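Long-range contacts in intracellular sulfur oxidation protein DsrF (PDB 2HY5), which is of unknown function but could take part in the oxidation of intracellular sulfur, in a complex with DsrE and DsrH: residues A15-I20 against I60-F65; V41-D46 against R78-D83. All blocks are in the same frame, centred on the assembly; numbering follows the deposited sequence.

From the N terminus, strand 7-12 runs into the loop holding 15-20, and helix 21-32 leads on to strand 38-43, whose end forms the first half of contact 2. The chain then makes a long excursion without helix or strand; its 60-65 part returns to the first loop and closes contact 1. Only afterwards does strand 79-83 enter the sheet beside 41-43 and close contact 2. The two loops therefore cross rather than nest. Contact 2 lies in the five-stranded parallel sheet, and contact 1 lies beyond the C-terminal ends of strands 7-12 and 38-43, where two connections meet; their centres are about 19 Å apart, yet Ala-15 packs on Asp-46.

Contact 1: residues A15-I20 against I60-F65; sequences APYGTI and IGMKNF
Two connecting loops of the DsrE/DsrF-like α/β fold meet here, one following strand 7-12 and the other crossing from strand 38-43 to strand 79-83, at an interface with the DsrE and DsrH chains. Tyr-17 is the central side chain. With CG anti to its own carbonyl carbon (chi1 -55°), its ring extends into 60-65 and meets Phe-65 tip to tip. The nearest atoms are Tyr-17 CE2 and Phe-65 CE1, 3.4 Å apart, and the ring planes are inclined at 55°, neither stacked nor T-shaped. Phe-65 holds CG between its backbone N and carbonyl carbon (chi1 66°), a sterically tight rotamer, and from there its CZ also reaches Pro-16 CB at 3.9 Å. Trp-23 and Ala-22 of helix 21-32 pack on Phe-65 as well. Along the CD2 side of the tyrosine, Met-62 passes antiparallel to it; its chain bends at the last torsion, placing SD 4.0 Å from Tyr-17 CD2 in an oblique Met-aromatic contact. Ile-60 adds its CD1, 4.3 Å from Tyr-17 CD2. The phenol hydroxyl is hydrogen-bonded to Gln-55, so this buried polar end is satisfied within the same long loop. An alanine in place of Tyr-17 would remove the ring and hydroxyl together and would probably loosen the packing of Phe-65 and Met-62 against the first loop. Lys-63 points its CB away from 15-20, and its NZ forms a salt bridge with Asp-56 of a DsrE chain, while its carbonyl O lies at the tyrosine ring edge, 4.0 Å from Tyr-17 CE2.

Contact 2: residues V41-D46 against R78-D83; sequences VLFLDD and RRIYVD
Strands 38-43 and 79-83 are neighbours inside the parallel β-sheet, and this contact is their hydrogen-bonded pairing. Residues 41-43 run alongside 79-83 at an axis separation of 4.7 Å, the directions differing by 16°. Val-41 and Phe-43 each use both N and O toward the other strand. Val-41 N donates to Arg-79 O and Val-41 O accepts from Tyr-81 N, the latter bond 2.8 Å long and nearly straight at 171°. Phe-43 N then donates to Tyr-81 O at 2.8 Å, and Asp-83 N closes the series on Phe-43 O. Leu-42, between them, directs its backbone bonds to strand 7-12, while Ile-80 and Val-82 bond to Glu-116 of strand 115-118. Both strands are thus interior members of the five-stranded parallel sheet of this α/β fold, order 115-118, 79-83, 38-43, 7-12, 132-135.

Side chains alternate between the faces. Val-41, Phe-43, Ile-80 and Val-82 share one; Phe-43 and Ile-80 run alongside each other from neighbouring strands, with Ile-80 CG2 at the edge of the phenyl ring, 3.8 Å from Phe-43 CE1. Tyr-81 O also sits in the plane of that ring, 3.5 Å from Phe-43 CD1. On the other face Leu-42, CG anti to its backbone N (chi1 172°), crosses Tyr-81 at about a right angle and sets CD1 3.7 Å from Tyr-81 CB; helix 120-129 packs over both. Past the last bridged pair, Phe-43 with Val-82, Leu-44 extends alongside Asp-83, and Leu-44 CD1 is 3.4 Å from Asp-83 OD2. Asp-83 is the N-cap of helix 84-89, its side chain capping a backbone N just past the segment, and its OD2 is hydrogen-bonded to Ser-86 OG, which also accepts a hydrogen bond from Asp-45 N.

Contact 1: residues A15-I20 against I60-F65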
loop_
_atom_site.group_PDB
_atom_site.type_symbol
_atom_site.label_atom_id
_atom_site.label_comp_id
_atom_site.label_asym_id
_atom_site.label_seq_id
_atom_site.Cartn_x
_atom_site.Cartn_y
_atom_site.Cartn_z
ATOM N N ALA B 15 -0.252 11.685 -1.485
ATOM C CA ALA B 15 -0.284 12.410 -2.745
ATOM C C ALA B 15 -1.427 11.860 -3.584
ATOM O O ALA B 15 -1.795 10.695 -3.455
ATOM C CB ALA B 15 1.046 12.237 -3.488
ATOM N N PRO B 16 -2.007 12.699 -4.455
ATOM C CA PRO B 16 -3.116 12.284 -5.315
ATOM C C PRO B 16 -2.672 11.411 -6.491
ATOM O O PRO B 16 -1.495 11.399 -6.863
ATOM C CB PRO B 16 -3.701 13.618 -5.767
ATOM C CG PRO B 16 -2.483 14.463 -5.902
ATOM C CD PRO B 16 -1.704 14.130 -4.644
ATOM N N TYR B 17 -3.631 10.665 -7.037
ATOM C CA TYR B 17 -3.447 9.790 -8.195
ATOM C C TYR B 17 -2.667 8.491 -8.036
ATOM O O TYR B 17 -3.065 7.472 -8.595
ATOM C CB TYR B 17 -2.876 10.603 -9.358
ATOM C CG TYR B 17 -3.730 11.797 -9.687
ATOM C CD1 TYR B 17 -3.272 13.093 -9.447
ATOM C CD2 TYR B 17 -5.024 11.636 -10.189
ATOM C CE1 TYR B 17 -4.082 14.197 -9.692
ATOM C CE2 TYR B 17 -5.840 12.737 -10.436
ATOM C CZ TYR B 17 -5.364 14.011 -10.182
ATOM O OH TYR B 17 -6.180 15.098 -10.393
ATOM N N GLY B 18 -1.567 8.516 -7.293
ATOM C CA GLY B 18 -0.788 7.299 -7.093
ATOM C C GLY B 18 -1.635 6.256 -6.384
ATOM O O GLY B 18 -1.472 5.044 -6.585
ATOM N N THR B 19 -2.534 6.741 -5.535
ATOM C CA THR B 19 -3.464 5.895 -4.796
ATOM C C THR B 19 -4.811 6.608 -4.814
ATOM O O THR B 19 -4.899 7.785 -5.159
ATOM C CB THR B 19 -3.042 5.684 -3.326
ATOM O OG1 THR B 19 -2.847 6.954 -2.688
ATOM C CG2 THR B 19 -1.762 4.860 -3.241
ATOM N N ILE B 20 -5.861 5.902 -4.427
ATOM C CA ILE B 20 -7.185 6.490 -4.446
ATOM C C ILE B 20 -7.534 7.234 -3.160
ATOM O O ILE B 20 -8.551 7.918 -3.100
ATOM C CB ILE B 20 -8.251 5.393 -4.705
ATOM C CG1 ILE B 20 -9.566 6.031 -5.157
ATOM C CG2 ILE B 20 -8.462 4.565 -3.445
ATOM C CD1 ILE B 20 -10.608 5.032 -5.608
ATOM N N ILE B 60 -2.564 10.698 -18.274
ATOM C CA ILE B 60 -2.591 9.443 -17.530
ATOM C C ILE B 60 -3.913 8.691 -17.632
ATOM O O ILE B 60 -4.093 7.663 -16.984
ATOM C CB ILE B 60 -2.250 9.650 -16.029
ATOM C CG1 ILE B 60 -3.236 10.619 -15.383
ATOM C CG2 ILE B 60 -0.827 10.157 -15.884
ATOM C CD1 ILE B 60 -3.105 10.696 -13.876
ATOM N N GLY B 61 -4.829 9.210 -18.444
ATOM C CA GLY B 61 -6.111 8.558 -18.641
ATOM C C GLY B 61 -7.055 8.512 -17.453
ATOM O O GLY B 61 -7.890 7.613 -17.364
ATOM N N MET B 62 -6.931 9.474 -16.544
ATOM C CA MET B 62 -7.792 9.537 -15.362
ATOM C C MET B 62 -8.535 10.858 -15.302
ATOM O O MET B 62 -8.070 11.863 -15.829
ATOM C CB MET B 62 -6.974 9.431 -14.078
ATOM C CG MET B 62 -6.391 8.085 -13.769
ATOM S SD MET B 62 -5.628 8.197 -12.146
ATOM C CE MET B 62 -7.041 7.952 -11.085
ATOM N N LYS B 63 -9.686 10.860 -14.638
ATOM C CA LYS B 63 -10.456 12.084 -14.496
ATOM C C LYS B 63 -9.741 12.975 -13.490
ATOM O O LYS B 63 -9.219 12.499 -12.480
ATOM C CB LYS B 63 -11.867 11.787 -13.991
ATOM C CG LYS B 63 -12.696 13.041 -13.750
ATOM C CD LYS B 63 -13.993 12.717 -13.034
ATOM C CE LYS B 63 -14.758 13.980 -12.677
ATOM N NZ LYS B 63 -15.928 13.686 -11.802
ATOM N N ASN B 64 -9.711 14.267 -13.786
ATOM C CA ASN B 64 -9.078 15.253 -12.925
ATOM C C ASN B 64 -10.108 15.624 -11.857
ATOM O O ASN B 64 -11.106 16.273 -12.160
ATOM C CB ASN B 64 -8.700 16.468 -13.781
ATOM C CG ASN B 64 -7.963 17.541 -13.007
ATOM O OD1 ASN B 64 -7.384 18.449 -13.604
ATOM N ND2 ASN B 64 -7.988 17.456 -11.684
ATOM N N PHE B 65 -9.885 15.201 -10.613
ATOM C CA PHE B 65 -10.840 15.512 -9.550
ATOM C C PHE B 65 -10.487 16.745 -8.729
ATOM O O PHE B 65 -11.215 17.110 -7.804
ATOM C CB PHE B 65 -11.030 14.310 -8.608
ATOM C CG PHE B 65 -9.803 13.937 -7.816
ATOM C CD1 PHE B 65 -8.853 13.064 -8.340
ATOM C CD2 PHE B 65 -9.608 14.443 -6.533
ATOM C CE1 PHE B 65 -7.727 12.696 -7.589
ATOM C CE2 PHE B 65 -8.489 14.084 -5.778
ATOM C CZ PHE B 65 -7.547 13.210 -6.306
#

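Contact 2: residues V41-D46 against R78-D83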
loop_
_atom_site.group_PDB
_atom_site.type_symbol
_atom_site.label_atom_id
_atom_site.label_comp_id
_atom_site.label_asym_id
_atom_site.label_seq_id
_atom_site.Cartn_x
_atom_site.Cartn_y
_atom_site.Cartn_z
ATOM N N VAL B 41 -10.152 20.246 7.748
ATOM C CA VAL B 41 -9.439 19.354 6.853
ATOM C C VAL B 41 -7.986 19.779 6.891
ATOM O O VAL B 41 -7.672 20.931 6.621
ATOM C CB VAL B 41 -9.971 19.474 5.417
ATOM C CG1 VAL B 41 -9.292 18.448 4.523
ATOM C CG2 VAL B 41 -11.473 19.280 5.411
ATOM N N LEU B 42 -7.110 18.849 7.248
ATOM C CA LEU B 42 -5.686 19.140 7.337
ATOM C C LEU B 42 -4.891 18.386 6.292
ATOM O O LEU B 42 -5.076 17.184 6.104
ATOM C CB LEU B 42 -5.157 18.769 8.729
ATOM C CG LEU B 42 -3.639 18.842 8.939
ATOM C CD1 LEU B 42 -3.162 20.280 8.792
ATOM C CD2 LEU B 42 -3.289 18.307 10.324
ATOM N N PHE B 43 -4.008 19.102 5.610
ATOM C CA PHE B 43 -3.154 18.496 4.606
ATOM C C PHE B 43 -1.756 18.553 5.184
ATOM O O PHE B 43 -1.225 19.629 5.457
ATOM C CB PHE B 43 -3.239 19.260 3.283
ATOM C CG PHE B 43 -4.601 19.209 2.653
ATOM C CD1 PHE B 43 -5.607 20.074 3.065
ATOM C CD2 PHE B 43 -4.891 18.259 1.676
ATOM C CE1 PHE B 43 -6.887 19.997 2.519
ATOM C CE2 PHE B 43 -6.166 18.170 1.125
ATOM C CZ PHE B 43 -7.168 19.042 1.546
ATOM N N LEU B 44 -1.182 17.376 5.387
ATOM C CA LEU B 44 0.142 17.236 5.968
ATOM C C LEU B 44 0.987 16.280 5.135
ATOM O O LEU B 44 0.458 15.413 4.434
ATOM C CB LEU B 44 0.001 16.703 7.400
ATOM C CG LEU B 44 1.248 16.260 8.169
ATOM C CD1 LEU B 44 2.138 17.463 8.455
ATOM C CD2 LEU B 44 0.822 15.585 9.468
ATOM N N ASP B 45 2.304 16.433 5.221
ATOM C CA ASP B 45 3.216 15.583 4.464
ATOM C C ASP B 45 2.826 15.606 2.985
ATOM O O ASP B 45 2.540 16.677 2.450
ATOM C CB ASP B 45 3.196 14.156 5.025
ATOM C CG ASP B 45 3.758 14.082 6.445
ATOM O OD1 ASP B 45 4.747 14.792 6.733
ATOM O OD2 ASP B 45 3.226 13.312 7.272
ATOM N N ASP B 46 2.797 14.453 2.319
ATOM C CA ASP B 46 2.446 14.451 0.898
ATOM C C ASP B 46 1.017 14.895 0.630
ATOM O O ASP B 46 0.635 15.112 -0.518
ATOM C CB ASP B 46 2.687 13.076 0.262
ATOM C CG ASP B 46 4.151 12.830 -0.067
ATOM O OD1 ASP B 46 4.938 13.798 -0.065
ATOM O OD2 ASP B 46 4.506 11.662 -0.337
ATOM N N ARG B 78 -15.156 25.451 6.396
ATOM C CA ARG B 78 -14.543 26.757 6.608
ATOM C C ARG B 78 -13.082 26.633 7.028
ATOM O O ARG B 78 -12.271 27.524 6.756
ATOM C CB ARG B 78 -15.332 27.502 7.692
ATOM C CG ARG B 78 -14.741 28.828 8.150
ATOM C CD ARG B 78 -14.781 29.874 7.053
ATOM N NE ARG B 78 -14.445 31.204 7.552
ATOM C CZ ARG B 78 -15.237 31.938 8.329
ATOM N NH1 ARG B 78 -16.423 31.477 8.703
ATOM N NH2 ARG B 78 -14.842 33.137 8.734
ATOM N N ARG B 79 -12.753 25.523 7.683
ATOM C CA ARG B 79 -11.400 25.294 8.172
ATOM C C ARG B 79 -10.585 24.289 7.363
ATOM O O ARG B 79 -10.752 23.079 7.502
ATOM C CB ARG B 79 -11.451 24.842 9.634
ATOM C CG ARG B 79 -12.127 25.832 10.563
ATOM C CD ARG B 79 -11.457 27.195 10.480
ATOM N NE ARG B 79 -12.125 28.187 11.319
ATOM C CZ ARG B 79 -11.789 29.471 11.370
ATOM N NH1 ARG B 79 -10.792 29.929 10.627
ATOM N NH2 ARG B 79 -12.451 30.300 12.166
ATOM N N ILE B 80 -9.693 24.810 6.529
ATOM C CA ILE B 80 -8.819 23.989 5.700
ATOM C C ILE B 80 -7.397 24.421 6.035
ATOM O O ILE B 80 -7.033 25.579 5.844
ATOM C CB ILE B 80 -9.116 24.212 4.205
ATOM C CG1 ILE B 80 -10.541 23.742 3.901
ATOM C CG2 ILE B 80 -8.106 23.461 3.350
ATOM C CD1 ILE B 80 -10.959 23.925 2.459
ATOM N N TYR B 81 -6.608 23.489 6.560
ATOM C CA TYR B 81 -5.238 23.786 6.970
ATOM C C TYR B 81 -4.170 23.040 6.193
ATOM O O TYR B 81 -4.357 21.893 5.794
ATOM C CB TYR B 81 -5.060 23.470 8.454
ATOM C CG TYR B 81 -6.041 24.172 9.363
ATOM C CD1 TYR B 81 -7.144 23.499 9.888
ATOM C CD2 TYR B 81 -5.859 25.509 9.708
ATOM C CE1 TYR B 81 -8.042 24.141 10.740
ATOM C CE2 TYR B 81 -6.747 26.160 10.554
ATOM C CZ TYR B 81 -7.833 25.473 11.067
ATOM O OH TYR B 81 -8.704 26.121 11.908
ATOM N N VAL B 82 -3.029 23.700 6.014
ATOM C CA VAL B 82 -1.897 23.123 5.300
ATOM C C VAL B 82 -0.645 23.326 6.142
ATOM O O VAL B 82 -0.345 24.445 6.553
ATOM C CB VAL B 82 -1.705 23.798 3.926
ATOM C CG1 VAL B 82 -0.546 23.150 3.184
ATOM C CG2 VAL B 82 -2.987 23.676 3.117
ATOM N N ASP B 83 0.074 22.237 6.402
ATOM C CA ASP B 83 1.291 22.275 7.214
ATOM C C ASP B 83 2.418 23.022 6.507
ATOM O O ASP B 83 2.871 22.604 5.452
ATOM C CB ASP B 83 1.737 20.847 7.540
ATOM C CG ASP B 83 2.951 20.810 8.442
ATOM O OD1 ASP B 83 2.865 21.335 9.573
ATOM O OD2 ASP B 83 3.991 20.259 8.021
#